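Side-chain contacts in protein osa (Shigella flexneri, PDB 4O7K), which suppresses the oncogenicity of Agrobacterium tumefaciens and acts as a plasmid fertility inhibition factor of the ParB/Srx superfamily: residues 68-73 with 180-185; 95-100 with 146-151. The protein carries 1 engineered substitution. One frame throughout, in Å; residues are numbered along the deposited sequence.

Contact 1: residues 68-73 with 180-185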
ATOM      1  N   ILE A  68      -2.020  10.805   4.980  1.00 27.90           N
ATOM      2  CA  ILE A  68      -1.850   9.369   5.110  1.00 24.13           C
ATOM      3  C   ILE A  68      -3.195   8.668   4.970  1.00 22.60           C
ATOM      4  O   ILE A  68      -4.200   9.090   5.545  1.00 27.00           O
ATOM      5  CB  ILE A  68      -1.191   9.007   6.449  1.00 26.38           C
ATOM      6  CG1 ILE A  68       0.298   9.387   6.401  1.00 25.09           C
ATOM      7  CG2 ILE A  68      -1.353   7.518   6.730  1.00 24.47           C
ATOM      8  CD1 ILE A  68       0.896   9.660   7.758  1.00 31.75           C
ATOM      9  N   VAL A  69      -3.202   7.601   4.182  1.00 22.86           N
ATOM     10  CA  VAL A  69      -4.348   6.721   4.098  1.00 22.26           C
ATOM     11  C   VAL A  69      -3.905   5.313   4.501  1.00 25.51           C
ATOM     12  O   VAL A  69      -2.920   4.780   3.976  1.00 21.38           O
ATOM     13  CB  VAL A  69      -4.957   6.691   2.683  1.00 23.85           C
ATOM     14  CG1 VAL A  69      -6.219   5.843   2.660  1.00 26.60           C
ATOM     15  CG2 VAL A  69      -5.241   8.122   2.198  1.00 25.68           C
ATOM     16  N   TYR A  70      -4.615   4.730   5.454  1.00 22.96           N
ATOM     17  CA  TYR A  70      -4.391   3.332   5.808  1.00 21.95           C
ATOM     18  C   TYR A  70      -5.246   2.492   4.890  1.00 24.88           C
ATOM     19  O   TYR A  70      -6.472   2.616   4.899  1.00 21.92           O
ATOM     20  CB  TYR A  70      -4.747   3.062   7.266  1.00 21.05           C
ATOM     21  CG  TYR A  70      -3.902   3.853   8.229  1.00 23.11           C
ATOM     22  CD1 TYR A  70      -2.548   3.579   8.382  1.00 23.49           C
ATOM     23  CD2 TYR A  70      -4.451   4.891   8.965  1.00 27.55           C
ATOM     24  CE1 TYR A  70      -1.766   4.314   9.252  1.00 26.93           C
ATOM     25  CE2 TYR A  70      -3.682   5.635   9.825  1.00 27.98           C
ATOM     26  CZ  TYR A  70      -2.346   5.335   9.972  1.00 32.27           C
ATOM     27  OH  TYR A  70      -1.592   6.073  10.841  1.00 31.32           O
ATOM     28  N   VAL A  71      -4.618   1.648   4.082  1.00 23.83           N
ATOM     29  CA  VAL A  71      -5.404   0.927   3.097  1.00 24.43           C
ATOM     30  C   VAL A  71      -5.526  -0.552   3.409  1.00 25.20           C
ATOM     31  O   VAL A  71      -4.633  -1.183   3.981  1.00 24.02           O
ATOM     32  CB  VAL A  71      -4.841   1.089   1.646  1.00 24.41           C
ATOM     33  CG1 VAL A  71      -4.779   2.565   1.258  1.00 23.29           C
ATOM     34  CG2 VAL A  71      -3.479   0.447   1.508  1.00 22.68           C
ATOM     35  N   ASN A  72      -6.683  -1.080   3.051  1.00 24.75           N
ATOM     36  CA  ASN A  72      -6.915  -2.501   2.997  1.00 24.95           C
ATOM     37  C   ASN A  72      -6.069  -3.071   1.864  1.00 27.75           C
ATOM     38  O   ASN A  72      -6.316  -2.775   0.688  1.00 24.74           O
ATOM     39  CB  ASN A  72      -8.411  -2.753   2.778  1.00 24.59           C
ATOM     40  CG  ASN A  72      -8.760  -4.217   2.689  1.00 31.11           C
ATOM     41  OD1 ASN A  72      -8.045  -5.010   2.077  1.00 33.38           O
ATOM     42  ND2 ASN A  72      -9.886  -4.583   3.289  1.00 30.89           N
ATOM     43  N   GLY A  73      -5.065  -3.872   2.207  1.00 24.47           N
ATOM     44  CA  GLY A  73      -4.165  -4.436   1.207  1.00 25.62           C
ATOM     45  C   GLY A  73      -4.843  -5.078   0.005  1.00 28.06           C
ATOM     46  O   GLY A  73      -4.474  -4.808  -1.144  1.00 26.76           O
ATOM     47  N   SER A 180       0.980  16.484   8.778  1.00 31.95           N
ATOM     48  CA  SER A 180       1.311  17.478   9.797  1.00 34.03           C
ATOM     49  C   SER A 180       0.555  17.226  11.107  1.00 34.84           C
ATOM     50  O   SER A 180       1.110  17.379  12.195  1.00 30.98           O
ATOM     51  CB  SER A 180       1.014  18.889   9.274  1.00 34.64           C
ATOM     52  OG  SER A 180      -0.375  19.059   9.077  1.00 31.36           O
ATOM     53  N   LYS A 181      -0.711  16.836  11.000  1.00 30.50           N
ATOM     54  CA  LYS A 181      -1.524  16.591  12.177  1.00 27.57           C
ATOM     55  C   LYS A 181      -1.071  15.316  12.892  1.00 34.10           C
ATOM     56  O   LYS A 181      -1.047  15.258  14.129  1.00 31.78           O
ATOM     57  CB  LYS A 181      -3.002  16.497  11.797  1.00 31.31           C
ATOM     58  CG  LYS A 181      -3.942  16.259  12.981  1.00 41.21           C
ATOM     59  CD  LYS A 181      -5.397  16.388  12.551  1.00 51.33           C
ATOM     60  CE  LYS A 181      -6.352  16.275  13.731  1.00 57.57           C
ATOM     61  NZ  LYS A 181      -6.434  14.884  14.256  1.00 58.24           N
ATOM     62  N   LEU A 182      -0.706  14.296  12.120  1.00 30.93           N
ATOM     63  CA  LEU A 182      -0.265  13.038  12.718  1.00 29.06           C
ATOM     64  C   LEU A 182       1.071  13.240  13.429  1.00 35.07           C
ATOM     65  O   LEU A 182       1.257  12.776  14.562  1.00 34.28           O
ATOM     66  CB  LEU A 182      -0.147  11.928  11.665  1.00 26.81           C
ATOM     67  CG  LEU A 182       0.203  10.556  12.254  1.00 33.42           C
ATOM     68  CD1 LEU A 182      -0.835  10.135  13.280  1.00 36.77           C
ATOM     69  CD2 LEU A 182       0.324   9.491  11.189  1.00 28.76           C
ATOM     70  N   ARG A 183       1.994  13.939  12.769  1.00 29.00           N
ATOM     71  CA  ARG A 183       3.294  14.230  13.374  1.00 32.10           C
ATOM     72  C   ARG A 183       3.104  14.950  14.709  1.00 33.06           C
ATOM     73  O   ARG A 183       3.721  14.600  15.721  1.00 31.20           O
ATOM     74  CB  ARG A 183       4.153  15.066  12.423  1.00 30.25           C
ATOM     75  CG  ARG A 183       4.845  14.242  11.346  1.00 37.95           C
ATOM     76  CD  ARG A 183       5.532  15.119  10.307  1.00 33.19           C
ATOM     77  NE  ARG A 183       6.269  14.327   9.326  1.00 32.98           N
ATOM     78  CZ  ARG A 183       6.661  14.787   8.137  1.00 31.23           C
ATOM     79  NH1 ARG A 183       6.383  16.033   7.781  1.00 28.28           N
ATOM     80  NH2 ARG A 183       7.330  14.004   7.299  1.00 27.19           N
ATOM     81  N   GLU A 184       2.216  15.934  14.715  1.00 33.67           N
ATOM     82  CA  GLU A 184       1.948  16.702  15.921  1.00 37.75           C
ATOM     83  C   GLU A 184       1.313  15.838  17.023  1.00 37.36           C
ATOM     84  O   GLU A 184       1.672  15.974  18.185  1.00 35.11           O
ATOM     85  CB  GLU A 184       1.061  17.908  15.576  1.00 40.11           C
ATOM     86  CG  GLU A 184       0.103  18.375  16.662  1.00 56.69           C
ATOM     87  CD  GLU A 184      -0.605  19.677  16.287  1.00 76.98           C
ATOM     88  OE1 GLU A 184      -1.071  19.804  15.127  1.00 68.34           O
ATOM     89  OE2 GLU A 184      -0.697  20.574  17.154  1.00 83.14           O
ATOM     90  N   GLN A 185       0.377  14.960  16.668  1.00 33.48           N
ATOM     91  CA  GLN A 185      -0.222  14.055  17.652  1.00 32.49           C
ATOM     92  C   GLN A 185       0.815  13.119  18.271  1.00 32.68           C
ATOM     93  O   GLN A 185       0.845  12.932  19.485  1.00 37.35           O
ATOM     94  CB  GLN A 185      -1.327  13.214  17.022  1.00 36.25           C
ATOM     95  CG  GLN A 185      -2.626  13.934  16.749  1.00 30.81           C
ATOM     96  CD  GLN A 185      -3.650  13.013  16.110  1.00 39.35           C
ATOM     97  OE1 GLN A 185      -3.294  12.019  15.472  1.00 39.32           O
ATOM     98  NE2 GLN A 185      -4.926  13.344  16.268  1.00 44.02           N
TER

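Contact 2: residues 95-100 with 146-151. With PO4 (phosphate ion), chain C.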
ATOM      1  N   GLN A  95       1.839 -13.780  -6.996  1.00 39.87           N
ATOM      2  CA  GLN A  95       2.792 -14.873  -7.192  1.00 40.47           C
ATOM      3  C   GLN A  95       4.006 -14.475  -8.016  1.00 40.57           C
ATOM      4  O   GLN A  95       5.050 -15.113  -7.917  1.00 43.05           O
ATOM      5  CB  GLN A  95       2.105 -16.077  -7.848  1.00 43.84           C
ATOM      6  CG  GLN A  95       1.352 -15.764  -9.126  1.00 50.58           C
ATOM      7  CD  GLN A  95       0.553 -16.956  -9.641  1.00 62.16           C
ATOM      8  OE1 GLN A  95       1.028 -17.729 -10.479  1.00 64.98           O
ATOM      9  NE2 GLN A  95      -0.668 -17.113  -9.132  1.00 53.86           N
ATOM     10  N   ASP A  96       3.875 -13.423  -8.821  1.00 31.10           N
ATOM     11  CA  ASP A  96       4.957 -13.021  -9.705  1.00 38.62           C
ATOM     12  C   ASP A  96       5.688 -11.787  -9.206  1.00 39.42           C
ATOM     13  O   ASP A  96       6.711 -11.392  -9.768  1.00 39.18           O
ATOM     14  CB  ASP A  96       4.421 -12.762 -11.114  1.00 41.09           C
ATOM     15  CG  ASP A  96       3.859 -14.010 -11.754  1.00 50.76           C
ATOM     16  OD1 ASP A  96       4.451 -15.091 -11.561  1.00 50.60           O
ATOM     17  OD2 ASP A  96       2.823 -13.911 -12.441  1.00 48.00           O
ATOM     18  N   MET A  97       5.161 -11.170  -8.156  1.00 36.50           N
ATOM     19  CA  MET A  97       5.785  -9.960  -7.642  1.00 36.01           C
ATOM     20  C   MET A  97       7.256 -10.155  -7.249  1.00 34.00           C
ATOM     21  O   MET A  97       8.066  -9.274  -7.520  1.00 33.74           O
ATOM     22  CB  MET A  97       4.984  -9.409  -6.459  1.00 36.68           C
ATOM     23  CG  MET A  97       3.711  -8.696  -6.885  1.00 32.66           C
ATOM     24  SD  MET A  97       2.706  -8.203  -5.475  1.00 29.88           S
ATOM     25  CE  MET A  97       1.232  -7.598  -6.299  1.00 30.13           C
ATOM     26  N   PRO A  98       7.619 -11.305  -6.633  1.00 35.36           N
ATOM     27  CA  PRO A  98       9.042 -11.380  -6.271  1.00 36.39           C
ATOM     28  C   PRO A  98       9.983 -11.461  -7.468  1.00 38.60           C
ATOM     29  O   PRO A  98      11.186 -11.291  -7.288  1.00 40.98           O
ATOM     30  CB  PRO A  98       9.124 -12.661  -5.425  1.00 37.92           C
ATOM     31  CG  PRO A  98       7.755 -12.818  -4.853  1.00 38.65           C
ATOM     32  CD  PRO A  98       6.841 -12.374  -5.980  1.00 36.80           C
ATOM     33  N   LYS A  99       9.448 -11.678  -8.670  1.00 42.11           N
ATOM     34  CA  LYS A  99      10.283 -11.741  -9.871  1.00 42.26           C
ATOM     35  C   LYS A  99      10.687 -10.359 -10.358  1.00 45.20           C
ATOM     36  O   LYS A  99      11.579 -10.235 -11.196  1.00 46.36           O
ATOM     37  CB  LYS A  99       9.571 -12.491 -11.003  1.00 42.89           C
ATOM     38  CG  LYS A  99       9.325 -13.958 -10.714  1.00 48.32           C
ATOM     39  CD  LYS A  99       8.274 -14.549 -11.648  1.00 55.87           C
ATOM     40  CE  LYS A  99       7.517 -15.695 -10.970  1.00 54.41           C
ATOM     41  NZ  LYS A  99       8.148 -17.029 -11.173  1.00 66.21           N
ATOM     42  N   ASP A 100      10.021  -9.326  -9.845  1.00 38.77           N
ATOM     43  CA  ASP A 100      10.308  -7.951 -10.253  1.00 38.92           C
ATOM     44  C   ASP A 100      11.778  -7.641  -9.984  1.00 48.16           C
ATOM     45  O   ASP A 100      12.338  -8.111  -8.994  1.00 43.38           O
ATOM     46  CB  ASP A 100       9.395  -6.968  -9.513  1.00 39.45           C
ATOM     47  CG  ASP A 100       9.605  -5.535  -9.941  1.00 44.71           C
ATOM     48  OD1 ASP A 100      10.542  -4.886  -9.430  1.00 45.86           O
ATOM     49  OD2 ASP A 100       8.808  -5.040 -10.765  1.00 45.11           O
ATOM     50  N   LEU A 146       4.922  -5.720   0.302  1.00 25.34           N
ATOM     51  CA  LEU A 146       3.883  -5.763   1.327  1.00 29.46           C
ATOM     52  C   LEU A 146       2.737  -6.659   0.894  1.00 30.64           C
ATOM     53  O   LEU A 146       2.239  -7.468   1.672  1.00 26.70           O
ATOM     54  CB  LEU A 146       3.361  -4.350   1.648  1.00 24.17           C
ATOM     55  CG  LEU A 146       4.336  -3.357   2.302  1.00 26.87           C
ATOM     56  CD1 LEU A 146       3.876  -1.923   2.067  1.00 23.17           C
ATOM     57  CD2 LEU A 146       4.454  -3.626   3.792  1.00 24.36           C
ATOM     58  N   LEU A 147       2.334  -6.521  -0.360  1.00 25.79           N
ATOM     59  CA  LEU A 147       1.223  -7.305  -0.892  1.00 26.23           C
ATOM     60  C   LEU A 147       1.562  -8.799  -0.955  1.00 29.49           C
ATOM     61  O   LEU A 147       0.771  -9.650  -0.525  1.00 26.89           O
ATOM     62  CB  LEU A 147       0.834  -6.780  -2.269  1.00 24.79           C
ATOM     63  CG  LEU A 147       0.108  -5.437  -2.240  1.00 25.14           C
ATOM     64  CD1 LEU A 147      -0.224  -5.013  -3.666  1.00 28.11           C
ATOM     65  CD2 LEU A 147      -1.153  -5.530  -1.372  1.00 25.01           C
ATOM     66  N   ALA A 148       2.748  -9.109  -1.468  1.00 29.46           N
ATOM     67  CA  ALA A 148       3.179 -10.499  -1.598  1.00 29.28           C
ATOM     68  C   ALA A 148       3.355 -11.134  -0.225  1.00 28.01           C
ATOM     69  O   ALA A 148       3.195 -12.346  -0.075  1.00 30.51           O
ATOM     70  CB  ALA A 148       4.476 -10.593  -2.407  1.00 29.49           C
ATOM     71  N   HIS A 149       3.662 -10.317   0.781  1.00 27.90           N
ATOM     72  CA  HIS A 149       3.822 -10.830   2.151  1.00 29.91           C
ATOM     73  C   HIS A 149       2.521 -10.772   2.947  1.00 30.22           C
ATOM     74  O   HIS A 149       2.500 -11.062   4.146  1.00 31.09           O
ATOM     75  CB  HIS A 149       4.913 -10.060   2.892  1.00 26.81           C
ATOM     76  CG  HIS A 149       6.298 -10.459   2.495  1.00 31.90           C
ATOM     77  ND1 HIS A 149       6.967  -9.879   1.442  1.00 28.24           N
ATOM     78  CD2 HIS A 149       7.136 -11.392   3.008  1.00 32.87           C
ATOM     79  CE1 HIS A 149       8.160 -10.435   1.323  1.00 33.08           C
ATOM     80  NE2 HIS A 149       8.290 -11.351   2.266  1.00 31.57           N
ATOM     81  N   GLU A 150       1.436 -10.412   2.268  1.00 28.69           N
ATOM     82  CA  GLU A 150       0.111 -10.405   2.884  1.00 28.72           C
ATOM     83  C   GLU A 150       0.020  -9.480   4.097  1.00 31.84           C
ATOM     84  O   GLU A 150      -0.619  -9.814   5.091  1.00 29.39           O
ATOM     85  CB  GLU A 150      -0.289 -11.820   3.310  1.00 36.00           C
ATOM     86  CG  GLU A 150      -0.038 -12.894   2.266  1.00 41.28           C
ATOM     87  CD  GLU A 150      -1.172 -13.015   1.284  1.00 51.62           C
ATOM     88  OE1 GLU A 150      -2.160 -12.259   1.425  1.00 58.69           O
ATOM     89  OE2 GLU A 150      -1.084 -13.872   0.375  1.00 67.51           O
ATOM     90  N   VAL A 151       0.682  -8.332   4.041  1.00 30.70           N
ATOM     91  CA  VAL A 151       0.472  -7.324   5.068  1.00 27.25           C
ATOM     92  C   VAL A 151      -0.964  -6.813   4.920  1.00 27.13           C
ATOM     93  O   VAL A 151      -1.350  -6.316   3.847  1.00 28.62           O
ATOM     94  CB  VAL A 151       1.479  -6.178   4.952  1.00 28.37           C
ATOM     95  CG1 VAL A 151       1.204  -5.127   6.008  1.00 29.38           C
ATOM     96  CG2 VAL A 151       2.892  -6.728   5.069  1.00 28.67           C
TER
HETATM   97  P   PO4 C 202      11.794 -11.744   2.463  1.00 45.99           P
HETATM   98  O1  PO4 C 202      11.430 -11.043   1.163  1.00 40.55           O
HETATM   99  O2  PO4 C 202      10.626 -12.572   2.946  1.00 42.82           O
HETATM  100  O3  PO4 C 202      12.982 -12.655   2.258  1.00 56.34           O
HETATM  101  O4  PO4 C 202      12.159 -10.717   3.506  1.00 46.01           O

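Contact 1: residues 68-73 with 180-185
A small, buried, apolar contact joins Ile68 and Tyr70 of strand 67-72 to Leu182 of the C-terminal helix 179-189. No hydrogen bond crosses it. Leu182 touches both strand residues through one methyl, CD2. The tightest touch is Ile68 CD1 to Leu182 CD2, at 3.5 Å, closer than usual for two methyl carbons. These two side chains cross at about a right angle. Ile68 carries CG1 on the side of its backbone N, anti to the carbonyl carbon (chi1 -73°), and CD1 ends against the leucine. The strand is the middle one of a three-stranded antiparallel sheet, between strands 153-158 and 177-178. Helix 179-189 follows directly on the edge strand 177-178, and Ile177 of that strand touches both Ile68 and Leu182. Tyr70 approaches Leu182 from the opposite direction, with its OH 3.9 Å from Leu182 CD2. That hydroxyl is hydrogen-bonded to Trp45 NE1, and the two aromatic rings meet nearly perpendicular. Within the strand, Ile68 CG2 lies 4.0 Å above one face of the Tyr70 ring, displaced toward its rim.

Contact 2: residues 95-100 with 146-151
Met97 and Ala148 mark the closest backbone approach, with their CA atoms 6.6 Å apart. Residues 95-99 belong to a 3-10 segment that starts earlier in the chain. The facing segment is the end of helix 140-148, which closes in a Schellman motif. There Val151 N bonds to Leu146 O and Glu150 N to Leu147 O, with Glu150 at positive phi as the C' residue.

Met97 supplies most of the touching atoms on its side. Its chain is extended beyond CG (chi2 174°, chi3 -173°), which carries the thioether across to Leu147. SD lies 4.0 Å from Leu147 CB, and CE lies 4.0 Å from Leu147 CD1. Nearer the backbone, Met97 CB meets Ala148 CB at 4.3 Å. Tyr77 of helix 73-81 touches both Met97 and Leu147.

His149, just past the helix, turns to other partners. Its NE2 donates to O2 of a phosphate ion over 2.7 Å. The bond is nearly straight (165°), and the oxygen sits at the ring edge, in plane. ND1 is bonded to Trp145 O, so both ring nitrogens are engaged and the ring's rotation is probably fixed. His52 NE2 and Trp145 NE1 also bind this phosphate, which probably came from the crystallisation liquor. Between the two segments, cohesion is apolar and rests on methionine, leucine and alanine, while the polar grip on the anion comes from His149 and Trp145 at the helix end, together with His52.

How the contacts relate
From the N terminus, the chain passes helix 4-24 and the first strands before reaching 68-73, the first half of contact 1. It runs at once into helix 73-81, then to 95-100, where contact 2 begins. Helix 103-112, the strands 118-128 and 131-136, and helix 140-148 follow, and 146-151 closes contact 2. The chain returns through strand 153-158 and helix 161-171 to 180-185, which closes contact 1. The shorter loop therefore lies wholly within the longer one. The contact centres are about 23 Å apart, on opposite sides of the chain's centre. Gly73 O packs 3.4 Å from Leu147 CD2, bringing the start of helix 73-81, just past the strand, against helix 140-148.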